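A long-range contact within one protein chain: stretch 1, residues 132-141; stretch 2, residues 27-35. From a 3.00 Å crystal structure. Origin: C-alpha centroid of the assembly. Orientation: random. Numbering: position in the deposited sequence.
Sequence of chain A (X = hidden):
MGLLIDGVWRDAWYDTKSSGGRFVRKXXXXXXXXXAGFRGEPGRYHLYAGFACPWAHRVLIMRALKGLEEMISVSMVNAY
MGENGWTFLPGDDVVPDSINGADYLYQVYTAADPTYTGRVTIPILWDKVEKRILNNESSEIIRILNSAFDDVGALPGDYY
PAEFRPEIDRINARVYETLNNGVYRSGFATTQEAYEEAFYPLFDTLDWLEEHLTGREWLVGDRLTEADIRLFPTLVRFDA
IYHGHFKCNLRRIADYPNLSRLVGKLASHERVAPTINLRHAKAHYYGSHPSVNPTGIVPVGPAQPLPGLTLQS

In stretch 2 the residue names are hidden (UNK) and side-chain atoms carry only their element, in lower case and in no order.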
# COMPACT_ATOMS: atom_id res chain seq x y z
N ARG A 132 -33.75 11.25 -20.24
CA ARG A 132 -32.72 10.42 -20.86
C ARG A 132 -31.34 10.98 -20.58
O ARG A 132 -31.23 12.11 -20.07
CB ARG A 132 -32.90 10.40 -22.37
CG ARG A 132 -32.62 11.71 -23.03
CD ARG A 132 -32.80 11.53 -24.50
NE ARG A 132 -32.36 12.69 -25.26
CZ ARG A 132 -31.10 12.88 -25.63
NH1 ARG A 132 -30.16 11.98 -25.29
NH2 ARG A 132 -30.77 13.97 -26.32
N ILE A 133 -30.31 10.19 -20.91
CA ILE A 133 -28.92 10.64 -20.80
C ILE A 133 -28.40 11.51 -21.94
O ILE A 133 -28.42 11.14 -23.11
CB ILE A 133 -27.96 9.49 -20.60
CG1 ILE A 133 -28.23 8.86 -19.23
CG2 ILE A 133 -26.54 10.04 -20.75
CD1 ILE A 133 -27.31 7.76 -18.81
N LEU A 134 -27.91 12.69 -21.61
CA LEU A 134 -27.50 13.55 -22.66
C LEU A 134 -26.10 13.18 -23.03
O LEU A 134 -25.75 13.15 -24.18
CB LEU A 134 -27.55 15.01 -22.25
CG LEU A 134 -26.85 15.79 -23.37
CD1 LEU A 134 -27.76 15.87 -24.53
CD2 LEU A 134 -26.38 17.15 -22.94
N ASN A 135 -25.28 12.92 -22.02
CA ASN A 135 -23.88 12.64 -22.27
C ASN A 135 -23.29 12.14 -20.99
O ASN A 135 -23.68 12.61 -19.93
CB ASN A 135 -23.19 13.88 -22.79
CG ASN A 135 -21.71 13.69 -23.02
OD1 ASN A 135 -21.01 13.18 -22.14
ND2 ASN A 135 -21.21 14.15 -24.18
N ASN A 136 -22.42 11.14 -21.06
CA ASN A 136 -21.91 10.47 -19.87
C ASN A 136 -20.46 10.08 -20.05
O ASN A 136 -20.03 9.02 -19.61
CB ASN A 136 -22.74 9.25 -19.49
CG ASN A 136 -22.62 8.12 -20.50
OD1 ASN A 136 -22.77 6.94 -20.14
ND2 ASN A 136 -22.38 8.46 -21.75
N GLU A 137 -19.74 10.98 -20.70
CA GLU A 137 -18.30 10.94 -20.83
C GLU A 137 -17.73 12.18 -20.18
O GLU A 137 -17.93 13.25 -20.72
CB GLU A 137 -17.95 10.94 -22.32
CG GLU A 137 -16.50 11.21 -22.62
CD GLU A 137 -15.55 10.27 -21.90
OE1 GLU A 137 -15.61 9.06 -22.21
OE2 GLU A 137 -14.74 10.71 -21.03
N SER A 138 -17.03 12.03 -19.05
CA SER A 138 -16.43 13.17 -18.28
C SER A 138 -15.74 14.23 -19.16
O SER A 138 -16.09 15.42 -19.14
CB SER A 138 -15.41 12.66 -17.25
OG SER A 138 -15.05 11.33 -17.59
N SER A 139 -14.74 13.79 -19.91
CA SER A 139 -14.01 14.72 -20.73
C SER A 139 -14.98 15.64 -21.44
O SER A 139 -14.82 16.83 -21.38
CB SER A 139 -13.21 13.96 -21.73
OG SER A 139 -13.96 12.86 -22.20
N GLU A 140 -16.00 15.08 -22.07
CA GLU A 140 -17.01 15.87 -22.78
C GLU A 140 -17.84 16.81 -21.90
O GLU A 140 -17.89 17.99 -22.21
CB GLU A 140 -17.90 15.00 -23.65
CG GLU A 140 -17.09 14.37 -24.79
CD GLU A 140 -17.89 13.46 -25.69
OE1 GLU A 140 -19.12 13.38 -25.53
OE2 GLU A 140 -17.28 12.84 -26.57
N ILE A 141 -18.46 16.30 -20.83
CA ILE A 141 -19.30 17.12 -19.93
C ILE A 141 -18.62 18.38 -19.45
O ILE A 141 -19.14 19.48 -19.66
CB ILE A 141 -19.71 16.36 -18.70
CG1 ILE A 141 -20.61 15.25 -19.16
CG2 ILE A 141 -20.46 17.22 -17.76
CD1 ILE A 141 -20.82 14.20 -18.14
N UNK A 27 -17.35 1.50 -23.92
CA UNK A 27 -17.11 2.93 -23.91
C UNK A 27 -18.33 3.71 -23.38
O UNK A 27 -19.39 3.15 -23.13
o UNK A 27 -16.79 0.80 -26.54
o UNK A 27 -18.04 1.52 -28.21
c UNK A 27 -16.75 3.41 -25.33
c UNK A 27 -17.50 1.69 -27.09
c UNK A 27 -17.76 3.04 -26.40
N UNK A 28 -18.17 5.02 -23.24
CA UNK A 28 -19.30 5.87 -22.92
C UNK A 28 -20.23 5.96 -24.14
O UNK A 28 -19.84 6.49 -25.18
o UNK A 28 -17.60 7.11 -21.79
c UNK A 28 -18.80 7.24 -22.52
N UNK A 29 -21.44 5.44 -24.04
CA UNK A 29 -22.27 5.43 -25.23
C UNK A 29 -23.17 6.65 -25.47
O UNK A 29 -24.05 6.58 -26.31
c UNK A 29 -23.44 1.75 -25.02
c UNK A 29 -23.16 4.20 -25.25
c UNK A 29 -22.45 2.88 -25.12
n UNK A 29 -24.48 1.78 -25.88
o UNK A 29 -23.28 0.86 -24.17
N UNK A 30 -23.00 7.74 -24.73
CA UNK A 30 -23.93 8.86 -24.83
C UNK A 30 -23.12 10.11 -25.01
O UNK A 30 -22.68 10.69 -24.02
c UNK A 30 -27.78 6.82 -24.12
c UNK A 30 -27.63 5.81 -23.19
c UNK A 30 -25.75 7.88 -23.41
c UNK A 30 -26.54 5.84 -22.35
c UNK A 30 -26.85 7.83 -24.24
o UNK A 30 -28.59 4.81 -23.10
c UNK A 30 -24.74 8.97 -23.55
c UNK A 30 -25.61 6.88 -22.47
N UNK A 31 -22.91 10.54 -26.25
CA UNK A 31 -21.97 11.63 -26.50
C UNK A 31 -22.65 12.89 -27.02
O UNK A 31 -22.17 13.52 -27.98
n UNK A 31 -16.47 8.31 -25.97
c UNK A 31 -17.46 9.19 -26.13
c UNK A 31 -19.81 9.83 -25.89
c UNK A 31 -20.89 11.19 -27.48
n UNK A 31 -17.24 10.38 -26.67
c UNK A 31 -20.36 9.82 -27.22
n UNK A 31 -18.70 8.89 -25.77
N UNK A 32 -23.75 13.26 -26.37
CA UNK A 32 -24.54 14.42 -26.77
C UNK A 32 -24.03 15.68 -26.13
O UNK A 32 -22.97 15.66 -25.49
N UNK A 33 -24.80 16.76 -26.25
CA UNK A 33 -24.35 18.10 -25.89
C UNK A 33 -23.33 18.36 -26.94
O UNK A 33 -23.31 17.64 -27.94
N UNK A 34 -22.46 19.32 -26.76
CA UNK A 34 -21.22 19.20 -27.56
C UNK A 34 -21.27 19.64 -28.99
O UNK A 34 -20.28 20.13 -29.50
c UNK A 34 -19.27 17.49 -27.29
c UNK A 34 -19.11 16.09 -26.82
c UNK A 34 -20.73 17.75 -27.62
c UNK A 34 -18.87 18.43 -26.18
N UNK A 35 -22.40 19.45 -29.64
CA UNK A 35 -22.51 19.74 -31.07
C UNK A 35 -22.68 21.21 -31.42
O UNK A 35 -22.95 22.05 -30.57
c UNK A 35 -23.61 18.89 -31.73
o UNK A 35 -25.23 20.39 -32.50
c UNK A 35 -24.96 19.53 -31.63
o UNK A 35 -25.73 19.16 -30.70

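Position 27 carries three side-chain carbons in a row, the last bearing two oxygens. This carboxylate at the end of a two-methylene chain is Glu 27; its end leads away from stretch 1, which it does not touch.

Position 28 has one carbon and one oxygen, a primary hydroxyl, and is therefore Ser 28. Its CB points toward stretch 1, and OG donates a hydrogen bond to Glu 137 OE1 at 2.8 Å.

At position 29 there are three carbons, the third bonded to one oxygen and one nitrogen. That terminal amide identifies Gln 29, whose CB points away from the contact.

Position 30 shows one carbon followed by a six-carbon ring with a single oxygen attached, the phenol of Tyr 30. Ile 133 covers one face of the ring, its CB 4.0 Å from the centroid of the Tyr 30 ring and nearly on the ring normal, a CH-pi contact. Alongside, Ile 133 CG2 packs 3.5 Å from Tyr 30 CB, while Asn 136 ND2 lies at the ring edge. The backbone contributes too: Asn 136 N donates to Tyr 30 O at 3.0 Å, although the position of that oxygen is less certain than most.

Position 31 has three carbons, a nitrogen, and then a carbon carrying two more nitrogens, a guanidinium, so it is Arg 31. Its CA-to-CB bond points away overall, but the chain bends back so that NH1 reaches Glu 140 OE2 at 2.5 Å, a salt bridge near the guanidinium plane. Glu 137 OE1 instead sits over one face, 3.9 Å from Arg 31 NH2, a long salt bridge that rests on charge alone. The bend is steadied within stretch 2, where Arg 31 NE donates to Ser 28 O at 2.7 Å.

Position 32 has no side-chain atoms and is Gly 32. An ideal CB here would lie 2.5 Å from Leu 134 O, a clash. The bare backbone instead gives a weak hydrogen bond from Gly 32 N to Leu 134 O (3.0 Å) and accepts a stronger one at Gly 32 O from Asn 135 ND2 (2.7 Å).

Position 33 is also without a side chain: Gly 33. Its positive phi of 69° favours glycine, and an ideal CB would come tight against Leu 134 CD2, at 3.2 Å.

Position 34 bears four carbons forked at the second, which makes it Leu 34. CD2 approaches Glu 140 OE1 to 3.0 Å, a close meeting of a methyl and a carboxylate oxygen.

Position 35 has two carbons, the second carrying two oxygens: Asp 35, poorly ordered and out of reach of stretch 1.

The contact combines a single backbone bridge between Asn 135 and Arg 31 with side chains that work in linked sets. Asn 135 ND2 also donates to Glu 140 OE1 at 2.6 Å, tying the glycine backbone to the same carboxylate that holds Arg 31. Glu 137 likewise joins Ser 28 to the helix start, its OE2 capping Ser 139 N at 3.3 Å.

Stretch 2 27-35: ESQYRGGLD
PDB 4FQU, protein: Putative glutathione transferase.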